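Local coordinates for protein serine--tRNA ligase, cytoplasmic (Candida albicans, PDB 3QO8) that catalyses the two-step attachment of serine to tRNA(Ser), activating the amino acid with ATP as seryl-adenylate and then transferring it to the acceptor end of the tRNA, at residues K40-L45 against A95-N100; V185-A190 against L425-V430; E258-P263 against L267-A272. All coordinates share one frame; numbering follows the deposited sequence. Where two conformers were deposited one is given.

Contact 1: residues K40-L45 against A95-N100; sequences KEWVKL and AEADKN
W42 sets the edge of its indole against the methyl of A97 and runs alongside D98, while L45, one turn further on, reaches the same methyl. With CG anti to the backbone N, a chi1 of 177° carries the W42 ring toward the partner helix, and a chi2 of 82° turns its CD1/NE1 edge to A97 and D98. There CD1 meets A97 CB at 4.2 Å, with the methyl near the ring plane. The backbone N of D98 is approached obliquely, 4.0 Å from W42 CD1.

D98 points the same way as W42, its carboxylate plane turned 34° from the indole. W42 NE1 lies 4.0 Å from D98 CB; this is side-by-side van der Waals packing, with no hydrogen bond between the two side chains. The indole N-H is hydrogen-bonded to E94, one turn earlier on the helix of D98, and D98 OD2 forms a salt bridge with R102, one turn later. L45 adds a second apolar contact to the same methyl, its CD1 4.3 Å from A97 CB.

The two segments run nearly antiparallel, and their axes come within 9.2 Å. They belong to the long helices 30-65 and 74-107, the antiparallel coiled-coil arm of type-1 seryl-tRNA synthetases, in the N-terminal extension involved in tRNA binding. The contact illustrates how two helices can meet at the surface with no buried residue: one alanine methyl receives two apolar groups, while the polar edge of the tryptophan is tied to a glutamate of the partner helix. The indole's rotation is probably restrained both by packing and by a directed bond.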
loop_
_atom_site.group_PDB
_atom_site.type_symbol
_atom_site.label_atom_id
_atom_site.label_comp_id
_atom_site.label_asym_id
_atom_site.label_seq_id
_atom_site.Cartn_x
_atom_site.Cartn_y
_atom_site.Cartn_z
ATOM N N LYS A 40 -17.845 36.640 18.929
ATOM C CA LYS A 40 -18.481 37.545 19.871
ATOM C C LYS A 40 -19.736 36.919 20.463
ATOM O O LYS A 40 -20.016 37.091 21.650
ATOM C CB LYS A 40 -18.817 38.883 19.215
ATOM C CG LYS A 40 -17.601 39.646 18.706
ATOM C CD LYS A 40 -17.952 41.077 18.325
ATOM C CE LYS A 40 -16.737 41.792 17.744
ATOM N NZ LYS A 40 -17.091 43.093 17.119
ATOM N N GLU A 41 -20.495 36.203 19.640
ATOM C CA GLU A 41 -21.662 35.490 20.145
ATOM C C GLU A 41 -21.226 34.460 21.174
ATOM O O GLU A 41 -21.820 34.333 22.240
ATOM C CB GLU A 41 -22.428 34.828 19.003
ATOM C CG GLU A 41 -23.015 35.839 18.043
ATOM C CD GLU A 41 -23.787 36.941 18.766
ATOM O OE1 GLU A 41 -24.449 36.634 19.786
ATOM O OE2 GLU A 41 -23.726 38.115 18.320
ATOM N N TRP A 42 -20.169 33.733 20.854
ATOM C CA TRP A 42 -19.651 32.732 21.771
ATOM C C TRP A 42 -19.269 33.358 23.110
ATOM O O TRP A 42 -19.631 32.846 24.167
ATOM C CB TRP A 42 -18.453 32.011 21.152
ATOM C CG TRP A 42 -17.863 31.035 22.082
ATOM C CD1 TRP A 42 -18.300 29.764 22.323
ATOM C CD2 TRP A 42 -16.738 31.246 22.938
ATOM N NE1 TRP A 42 -17.506 29.169 23.268
ATOM C CE2 TRP A 42 -16.540 30.055 23.663
ATOM C CE3 TRP A 42 -15.874 32.324 23.160
ATOM C CZ2 TRP A 42 -15.513 29.912 24.596
ATOM C CZ3 TRP A 42 -14.853 32.180 24.084
ATOM C CH2 TRP A 42 -14.683 30.985 24.792
ATOM N N VAL A 43 -18.552 34.482 23.064
ATOM C CA VAL A 43 -18.140 35.175 24.282
ATOM C C VAL A 43 -19.346 35.598 25.108
ATOM O O VAL A 43 -19.341 35.458 26.332
ATOM C CB VAL A 43 -17.276 36.417 23.979
ATOM C CG1 VAL A 43 -17.079 37.247 25.238
ATOM C CG2 VAL A 43 -15.939 36.001 23.399
ATOM N N LYS A 44 -20.372 36.119 24.436
ATOM C CA LYS A 44 -21.611 36.507 25.107
ATOM C C LYS A 44 -22.206 35.331 25.870
ATOM O O LYS A 44 -22.582 35.450 27.042
ATOM C CB LYS A 44 -22.622 37.059 24.096
ATOM C CG LYS A 44 -22.330 38.495 23.665
ATOM C CD LYS A 44 -22.961 38.838 22.315
ATOM C CE LYS A 44 -24.464 38.593 22.303
ATOM N NZ LYS A 44 -25.201 39.511 23.217
ATOM N N LEU A 45 -22.282 34.187 25.200
ATOM C CA LEU A 45 -22.801 32.982 25.837
ATOM C C LEU A 45 -21.959 32.560 27.044
ATOM O O LEU A 45 -22.501 32.149 28.072
ATOM C CB LEU A 45 -22.910 31.849 24.814
ATOM C CG LEU A 45 -24.042 32.057 23.801
ATOM C CD1 LEU A 45 -23.935 31.098 22.635
ATOM C CD2 LEU A 45 -25.394 31.920 24.491
ATOM N N ALA A 95 -22.006 25.345 22.966
ATOM C CA ALA A 95 -21.332 24.237 22.303
ATOM C C ALA A 95 -21.542 24.302 20.798
ATOM O O ALA A 95 -20.640 23.977 20.023
ATOM C CB ALA A 95 -21.815 22.897 22.860
ATOM N N GLU A 96 -22.732 24.723 20.384
ATOM C CA GLU A 96 -23.033 24.851 18.965
ATOM C C GLU A 96 -22.212 25.981 18.346
ATOM O O GLU A 96 -21.729 25.868 17.222
ATOM C CB GLU A 96 -24.527 25.108 18.758
ATOM C CG GLU A 96 -24.959 25.196 17.298
ATOM C CD GLU A 96 -24.844 23.868 16.561
ATOM O OE1 GLU A 96 -24.489 22.854 17.198
ATOM O OE2 GLU A 96 -25.114 23.841 15.341
ATOM N N ALA A 97 -22.059 27.069 19.092
ATOM C CA ALA A 97 -21.304 28.224 18.623
ATOM C C ALA A 97 -19.828 27.879 18.481
ATOM O O ALA A 97 -19.188 28.248 17.499
ATOM C CB ALA A 97 -21.481 29.391 19.575
ATOM N N ASP A 98 -19.297 27.168 19.470
ATOM C CA ASP A 98 -17.901 26.770 19.446
ATOM C C ASP A 98 -17.657 25.882 18.244
ATOM O O ASP A 98 -16.628 25.987 17.581
ATOM C CB ASP A 98 -17.521 26.024 20.720
ATOM C CG ASP A 98 -16.022 25.892 20.886
ATOM O OD1 ASP A 98 -15.311 26.890 20.643
ATOM O OD2 ASP A 98 -15.550 24.799 21.252
ATOM N N LYS A 99 -18.620 25.009 17.971
ATOM C CA LYS A 99 -18.531 24.078 16.854
ATOM C C LYS A 99 -18.495 24.803 15.509
ATOM O O LYS A 99 -17.654 24.512 14.653
ATOM C CB LYS A 99 -19.710 23.103 16.896
ATOM C CG LYS A 99 -19.773 22.125 15.738
ATOM C CD LYS A 99 -20.920 21.134 15.923
ATOM C CE LYS A 99 -21.145 20.295 14.671
ATOM N NZ LYS A 99 -19.973 19.435 14.337
ATOM N N ASN A 100 -19.417 25.741 15.324
ATOM C CA ASN A 100 -19.511 26.465 14.064
ATOM C C ASN A 100 -18.347 27.425 13.882
ATOM O O ASN A 100 -17.908 27.684 12.765
ATOM C CB ASN A 100 -20.840 27.218 13.963
ATOM C CG ASN A 100 -22.032 26.286 13.884
ATOM O OD1 ASN A 100 -21.890 25.102 13.571
ATOM N ND2 ASN A 100 -23.218 26.816 14.163
#

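Contact 2: residues V185-A190 against L425-V430. With SSA (5'-O-(N-(L-seryl)-sulfamoyl)adenosine), chain D.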
loop_
_atom_site.group_PDB
_atom_site.type_symbol
_atom_site.label_atom_id
_atom_site.label_comp_id
_atom_site.label_asym_id
_atom_site.label_seq_id
_atom_site.Cartn_x
_atom_site.Cartn_y
_atom_site.Cartn_z
ATOM N N VAL A 185 12.219 -2.411 -11.527
ATOM C CA VAL A 185 12.199 -2.659 -10.086
ATOM C C VAL A 185 13.504 -2.180 -9.468
ATOM O O VAL A 185 13.486 -1.494 -8.455
ATOM C CB VAL A 185 12.011 -4.157 -9.747
ATOM C CG1 VAL A 185 11.996 -4.364 -8.204
ATOM C CG2 VAL A 185 10.722 -4.723 -10.390
ATOM N N PHE A 186 14.634 -2.534 -10.082
ATOM C CA PHE A 186 15.946 -2.191 -9.518
ATOM C C PHE A 186 16.176 -0.673 -9.444
ATOM O O PHE A 186 16.752 -0.162 -8.480
ATOM C CB PHE A 186 17.076 -2.850 -10.311
ATOM C CG PHE A 186 17.199 -4.343 -10.088
ATOM C CD1 PHE A 186 16.958 -4.899 -8.846
ATOM C CD2 PHE A 186 17.568 -5.183 -11.131
ATOM C CE1 PHE A 186 17.091 -6.271 -8.634
ATOM C CE2 PHE A 186 17.701 -6.565 -10.930
ATOM C CZ PHE A 186 17.456 -7.102 -9.687
ATOM N N LEU A 187 15.718 0.053 -10.458
ATOM C CA LEU A 187 15.870 1.506 -10.444
ATOM C C LEU A 187 15.006 2.141 -9.361
ATOM O O LEU A 187 15.417 3.097 -8.716
ATOM C CB LEU A 187 15.502 2.113 -11.803
ATOM C CG LEU A 187 16.600 2.030 -12.867
ATOM C CD1 LEU A 187 16.028 2.243 -14.259
ATOM C CD2 LEU A 187 17.715 3.022 -12.557
ATOM N N ASN A 188 13.786 1.643 -9.206
ATOM C CA ASN A 188 12.908 2.156 -8.165
ATOM C C ASN A 188 13.524 1.953 -6.776
ATOM O O ASN A 188 13.593 2.885 -5.980
ATOM C CB ASN A 188 11.528 1.513 -8.257
ATOM C CG ASN A 188 10.457 2.360 -7.606
ATOM O OD1 ASN A 188 10.227 3.512 -7.999
ATOM N ND2 ASN A 188 9.769 1.789 -6.640
ATOM N N GLN A 189 14.004 0.738 -6.509
ATOM C CA GLN A 189 14.684 0.447 -5.248
ATOM C C GLN A 189 15.951 1.284 -5.076
ATOM O O GLN A 189 16.251 1.751 -3.974
ATOM C CB GLN A 189 14.998 -1.051 -5.141
ATOM C CG GLN A 189 13.756 -1.909 -4.869
ATOM C CD GLN A 189 13.092 -1.553 -3.555
ATOM O OE1 GLN A 189 11.902 -1.245 -3.501
ATOM N NE2 GLN A 189 13.860 -1.599 -2.484
ATOM N N ALA A 190 16.697 1.464 -6.167
ATOM C CA ALA A 190 17.898 2.280 -6.132
ATOM C C ALA A 190 17.560 3.682 -5.639
ATOM O O ALA A 190 18.235 4.215 -4.766
ATOM C CB ALA A 190 18.581 2.337 -7.540
ATOM N N LEU A 425 19.922 2.531 -22.147
ATOM C CA LEU A 425 19.893 3.501 -21.049
ATOM C C LEU A 425 21.190 3.487 -20.248
ATOM O O LEU A 425 21.597 2.448 -19.731
ATOM C CB LEU A 425 18.748 3.167 -20.081
ATOM C CG LEU A 425 18.608 4.182 -18.940
ATOM C CD1 LEU A 425 17.925 5.431 -19.484
ATOM C CD2 LEU A 425 17.839 3.603 -17.746
ATOM N N VAL A 426 21.832 4.641 -20.134
ATOM C CA VAL A 426 22.965 4.776 -19.224
ATOM C C VAL A 426 22.430 4.846 -17.773
ATOM O O VAL A 426 21.461 5.535 -17.499
ATOM C CB VAL A 426 23.794 6.041 -19.567
ATOM C CG1 VAL A 426 24.796 6.357 -18.457
ATOM C CG2 VAL A 426 24.505 5.868 -20.908
ATOM N N ILE A 427 23.041 4.111 -16.852
ATOM C CA ILE A 427 22.612 4.155 -15.454
ATOM C C ILE A 427 23.309 5.319 -14.743
ATOM O O ILE A 427 24.539 5.413 -14.766
ATOM C CB ILE A 427 22.945 2.828 -14.720
ATOM C CG1 ILE A 427 22.264 1.631 -15.407
ATOM C CG2 ILE A 427 22.576 2.912 -13.240
ATOM C CD1 ILE A 427 20.750 1.644 -15.397
ATOM N N PRO A 428 22.537 6.217 -14.113
ATOM C CA PRO A 428 23.189 7.330 -13.409
ATOM C C PRO A 428 24.262 6.813 -12.438
ATOM O O PRO A 428 24.013 5.877 -11.688
ATOM C CB PRO A 428 22.036 7.984 -12.649
ATOM C CG PRO A 428 20.823 7.719 -13.544
ATOM C CD PRO A 428 21.064 6.347 -14.135
ATOM N N GLU A 429 25.442 7.417 -12.450
ATOM C CA GLU A 429 26.551 6.894 -11.651
ATOM C C GLU A 429 26.217 6.653 -10.174
ATOM O O GLU A 429 26.544 5.599 -9.650
ATOM C CB GLU A 429 27.804 7.763 -11.794
ATOM C CG GLU A 429 29.101 7.041 -11.443
ATOM C CD GLU A 429 29.318 6.897 -9.946
ATOM O OE1 GLU A 429 28.753 7.707 -9.176
ATOM O OE2 GLU A 429 30.057 5.971 -9.539
ATOM N N VAL A 430 25.569 7.607 -9.508
ATOM C CA VAL A 430 25.271 7.459 -8.080
ATOM C C VAL A 430 24.331 6.302 -7.758
ATOM O O VAL A 430 24.288 5.869 -6.616
ATOM C CB VAL A 430 24.665 8.739 -7.453
ATOM C CG1 VAL A 430 25.591 9.925 -7.658
ATOM C CG2 VAL A 430 23.281 9.019 -8.032
HETATM N N10 SSA D . 30.881 17.320 -11.819
HETATM C CA SSA D . 30.949 15.954 -12.304
HETATM C CB SSA D . 30.942 15.006 -11.108
HETATM O OG SSA D . 30.930 13.646 -11.555
HETATM C C9 SSA D . 29.770 15.675 -13.196
HETATM O O9 SSA D . 29.655 14.596 -13.753
HETATM N N8 SSA D . 28.877 16.655 -13.327
HETATM S S1 SSA D . 27.492 16.421 -14.105
HETATM O O1S SSA D . 26.611 17.521 -13.825
HETATM O O2S SSA D . 27.739 16.326 -15.520
HETATM O "O5'" SSA D . 26.866 15.100 -13.622
HETATM C "C5'" SSA D . 26.109 15.027 -12.416
HETATM C "C4'" SSA D . 26.001 13.560 -12.015
HETATM O "O4'" SSA D . 25.094 12.858 -12.869
HETATM C "C3'" SSA D . 27.336 12.845 -12.145
HETATM O "O3'" SSA D . 28.007 12.779 -10.883
HETATM C "C2'" SSA D . 26.987 11.456 -12.627
HETATM O "O2'" SSA D . 26.871 10.569 -11.518
HETATM C "C1'" SSA D . 25.626 11.596 -13.282
HETATM N N9 SSA D . 25.843 11.558 -14.747
HETATM C C8 SSA D . 25.821 12.597 -15.600
HETATM N N7 SSA D . 26.082 12.134 -16.847
HETATM C C5 SSA D . 26.272 10.799 -16.762
HETATM C C6 SSA D . 26.561 9.805 -17.689
HETATM N N6 SSA D . 26.715 10.096 -19.007
HETATM N N1 SSA D . 26.693 8.530 -17.256
HETATM C C2 SSA D . 26.541 8.217 -15.961
HETATM N N3 SSA D . 26.259 9.155 -15.049
HETATM C C4 SSA D . 26.125 10.448 -15.430
#
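The wall of a second pocket for the seryl-adenylate analogue SSA, distinct from the one between residues 246 and 410, is backed here by helix 183-200, whose L187 touches L425 and I427. L187 sends its two methyls to different partners: CD1 meets L425 CD2 tip to tip at 4.2 Å, and CD2 lies 4.4 Å from I427 CD1. The isoleucine gets there by folding its chain, CD1 being swung back toward the helix by a chi2 of -64°.

The same chain also meets the ligand: V426 CG1 lies 3.1 Å from SSA N1, and the backbone N-H of E429 donates to the adenine N3 of SSA, with E429 N 3.2 Å from that atom and an N-H...N angle of 148°. The carbonyl O of I427 comes within 3.6 Å of SSA C2 and is itself hydrogen-bonded to R432. A145 O and E134 N also hydrogen-bond the ligand.

Across the helix, Q189 bonds to N193 of the second subunit, so the helix joins the dimer interface to this wall. Chemically, the helix meets the strand and the loop after it through apolar side chains, with no hydrogen bond across, whereas one hydrogen bond to the adenine comes from the main-chain N-H of E429 and so probably depends on how the backbone is held.

Contact 3: residues E258-P263 against L267-A272; sequences EWFESP and LPVRYA
L267 lies across the ring of F260 at about a right angle, and this is the tight part of the contact. Its CD2 sits over one face in a CH-pi interaction, 3.8 Å from the ring centroid and only 14° off the normal. The other methyl turns to the proline, L267 CD1 lying 3.9 Å from P263 CB. Two torsions set these placements: a chi1 of -62° puts CG beside the backbone N, and a chi2 of 172° directs the two methyls to F260 and P263. The backbone locks the corner: L267 N donates to P263 O at 2.9 Å, closing the single helical turn 263-266.

Packing thins out along the ring. V269 CG2 approaches F260 CE1 obliquely at 4.0 Å, a less certain contact because V269 has two conformers. On the solvent side W259 and E261 are exposed; F260 between them, the centre of an inverse gamma turn, faces inward.

This connection links two sheets. Strand 259-260 pairs in parallel with 384-385, whose C385 also touches P263 and L267, while strand 269-278 lies in the large mixed sheet of the class II core between 205-208 and 297-307; L306 of the latter packs against F260.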
loop_
_atom_site.group_PDB
_atom_site.type_symbol
_atom_site.label_atom_id
_atom_site.label_comp_id
_atom_site.label_asym_id
_atom_site.label_seq_id
_atom_site.Cartn_x
_atom_site.Cartn_y
_atom_site.Cartn_z
ATOM N N GLU A 258 2.532 16.078 21.555
ATOM C CA GLU A 258 3.815 16.068 22.249
ATOM C C GLU A 258 4.331 17.493 22.405
ATOM O O GLU A 258 3.755 18.429 21.861
ATOM C CB GLU A 258 4.829 15.160 21.536
ATOM C CG GLU A 258 4.409 13.689 21.564
ATOM C CD GLU A 258 5.336 12.780 20.767
ATOM O OE1 GLU A 258 6.527 13.115 20.598
ATOM O OE2 GLU A 258 4.868 11.723 20.312
ATOM N N TRP A 259 5.402 17.657 23.170
ATOM C CA TRP A 259 5.852 18.980 23.576
ATOM C C TRP A 259 7.364 19.009 23.538
ATOM O O TRP A 259 8.015 18.300 24.303
ATOM C CB TRP A 259 5.358 19.274 25.006
ATOM C CG TRP A 259 5.503 20.716 25.441
ATOM C CD1 TRP A 259 6.364 21.650 24.931
ATOM C CD2 TRP A 259 4.757 21.383 26.471
ATOM N NE1 TRP A 259 6.202 22.850 25.586
ATOM C CE2 TRP A 259 5.219 22.713 26.530
ATOM C CE3 TRP A 259 3.747 20.981 27.351
ATOM C CZ2 TRP A 259 4.704 23.646 27.436
ATOM C CZ3 TRP A 259 3.237 21.910 28.244
ATOM C CH2 TRP A 259 3.719 23.219 28.288
ATOM N N PHE A 260 7.925 19.807 22.634
ATOM C CA PHE A 260 9.360 20.014 22.602
ATOM C C PHE A 260 9.676 21.169 23.548
ATOM O O PHE A 260 9.761 22.322 23.137
ATOM C CB PHE A 260 9.834 20.281 21.166
ATOM C CG PHE A 260 9.622 19.108 20.242
ATOM C CD1 PHE A 260 10.550 18.079 20.182
ATOM C CD2 PHE A 260 8.480 19.019 19.460
ATOM C CE1 PHE A 260 10.356 16.993 19.338
ATOM C CE2 PHE A 260 8.279 17.936 18.616
ATOM C CZ PHE A 260 9.217 16.927 18.554
ATOM N N GLU A 261 9.815 20.843 24.832
ATOM C CA GLU A 261 9.880 21.866 25.867
ATOM C C GLU A 261 11.271 22.478 26.018
ATOM O O GLU A 261 11.430 23.516 26.658
ATOM C CB GLU A 261 9.361 21.321 27.205
ATOM C CG GLU A 261 10.418 20.673 28.083
ATOM C CD GLU A 261 10.880 19.318 27.586
ATOM O OE1 GLU A 261 10.330 18.806 26.589
ATOM O OE2 GLU A 261 11.803 18.758 28.210
ATOM N N SER A 262 12.273 21.845 25.415
ATOM C CA SER A 262 13.617 22.421 25.370
ATOM C C SER A 262 14.086 22.442 23.923
ATOM O O SER A 262 14.957 21.667 23.533
ATOM C CB SER A 262 14.589 21.615 26.228
ATOM O OG SER A 262 14.064 21.426 27.528
ATOM N N PRO A 263 13.493 23.330 23.125
ATOM C CA PRO A 263 13.643 23.315 21.666
ATOM C C PRO A 263 15.064 23.614 21.191
ATOM O O PRO A 263 15.465 23.096 20.147
ATOM C CB PRO A 263 12.675 24.408 21.202
ATOM C CG PRO A 263 12.513 25.307 22.400
ATOM C CD PRO A 263 12.597 24.404 23.589
ATOM N N LEU A 267 15.183 20.483 18.913
ATOM C CA LEU A 267 14.854 20.758 17.517
ATOM C C LEU A 267 16.080 21.341 16.830
ATOM O O LEU A 267 16.956 21.892 17.494
ATOM C CB LEU A 267 13.688 21.752 17.446
ATOM C CG LEU A 267 12.366 21.295 18.071
ATOM C CD1 LEU A 267 11.356 22.441 18.102
ATOM C CD2 LEU A 267 11.823 20.106 17.280
ATOM N N PRO A 268 16.144 21.238 15.492
ATOM C CA PRO A 268 15.111 20.654 14.634
ATOM C C PRO A 268 15.120 19.134 14.656
ATOM O O PRO A 268 16.148 18.513 14.929
ATOM C CB PRO A 268 15.528 21.126 13.236
ATOM C CG PRO A 268 17.014 21.178 13.319
ATOM C CD PRO A 268 17.289 21.732 14.708
ATOM N N VAL A 269 13.967 18.537 14.392
ATOM C CA VAL A 269 13.871 17.098 14.186
ATOM C C VAL A 269 13.603 16.870 12.697
ATOM O O VAL A 269 12.651 17.423 12.152
ATOM C CB VAL A 269 12.727 16.496 15.016
ATOM C CG1 VAL A 269 12.386 15.118 14.528
ATOM C CG2 VAL A 269 13.087 16.481 16.506
ATOM N N ARG A 270 14.442 16.078 12.048
ATOM C CA ARG A 270 14.333 15.876 10.609
ATOM C C ARG A 270 14.094 14.405 10.273
ATOM O O ARG A 270 14.874 13.546 10.678
ATOM C CB ARG A 270 15.612 16.362 9.933
ATOM C CG ARG A 270 15.965 17.842 10.248
ATOM C CD ARG A 270 17.125 18.317 9.381
ATOM N NE ARG A 270 17.360 19.762 9.479
ATOM C CZ ARG A 270 18.423 20.311 10.056
ATOM N NH1 ARG A 270 19.362 19.533 10.582
ATOM N NH2 ARG A 270 18.563 21.635 10.087
ATOM N N TYR A 271 13.019 14.123 9.540
ATOM C CA TYR A 271 12.702 12.750 9.134
ATOM C C TYR A 271 12.842 12.555 7.618
ATOM O O TYR A 271 12.380 13.379 6.829
ATOM C CB TYR A 271 11.288 12.364 9.555
ATOM C CG TYR A 271 11.128 12.298 11.052
ATOM C CD1 TYR A 271 11.807 11.334 11.798
ATOM C CD2 TYR A 271 10.330 13.206 11.724
ATOM C CE1 TYR A 271 11.680 11.277 13.198
ATOM C CE2 TYR A 271 10.196 13.155 13.107
ATOM C CZ TYR A 271 10.870 12.187 13.834
ATOM O OH TYR A 271 10.735 12.148 15.205
ATOM N N ALA A 272 13.505 11.468 7.243
ATOM C CA ALA A 272 13.518 10.985 5.877
ATOM C C ALA A 272 12.389 9.964 5.774
ATOM O O ALA A 272 12.573 8.773 6.071
ATOM C CB ALA A 272 14.861 10.352 5.567
#

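Overall arrangement
Along the chain contact 1 comes first and is complete before the others begin; contact 3 then falls wholly between the two segments of contact 2. Contact 1 belongs to the helical N-terminal arm, contact 3 to the class II core, and their centres are 34 Å apart. Contact 2 lies at the far end, its centre 58 Å from that of contact 1 and on the opposite side of the chain's centre. Contacts 2 and 3 are also 34 Å apart between centres. Contact 1 thus lies in the tRNA-binding arm, whereas contacts 2 and 3 both border the second subunit, consistent with an enzyme whose tRNA binds across the dimer.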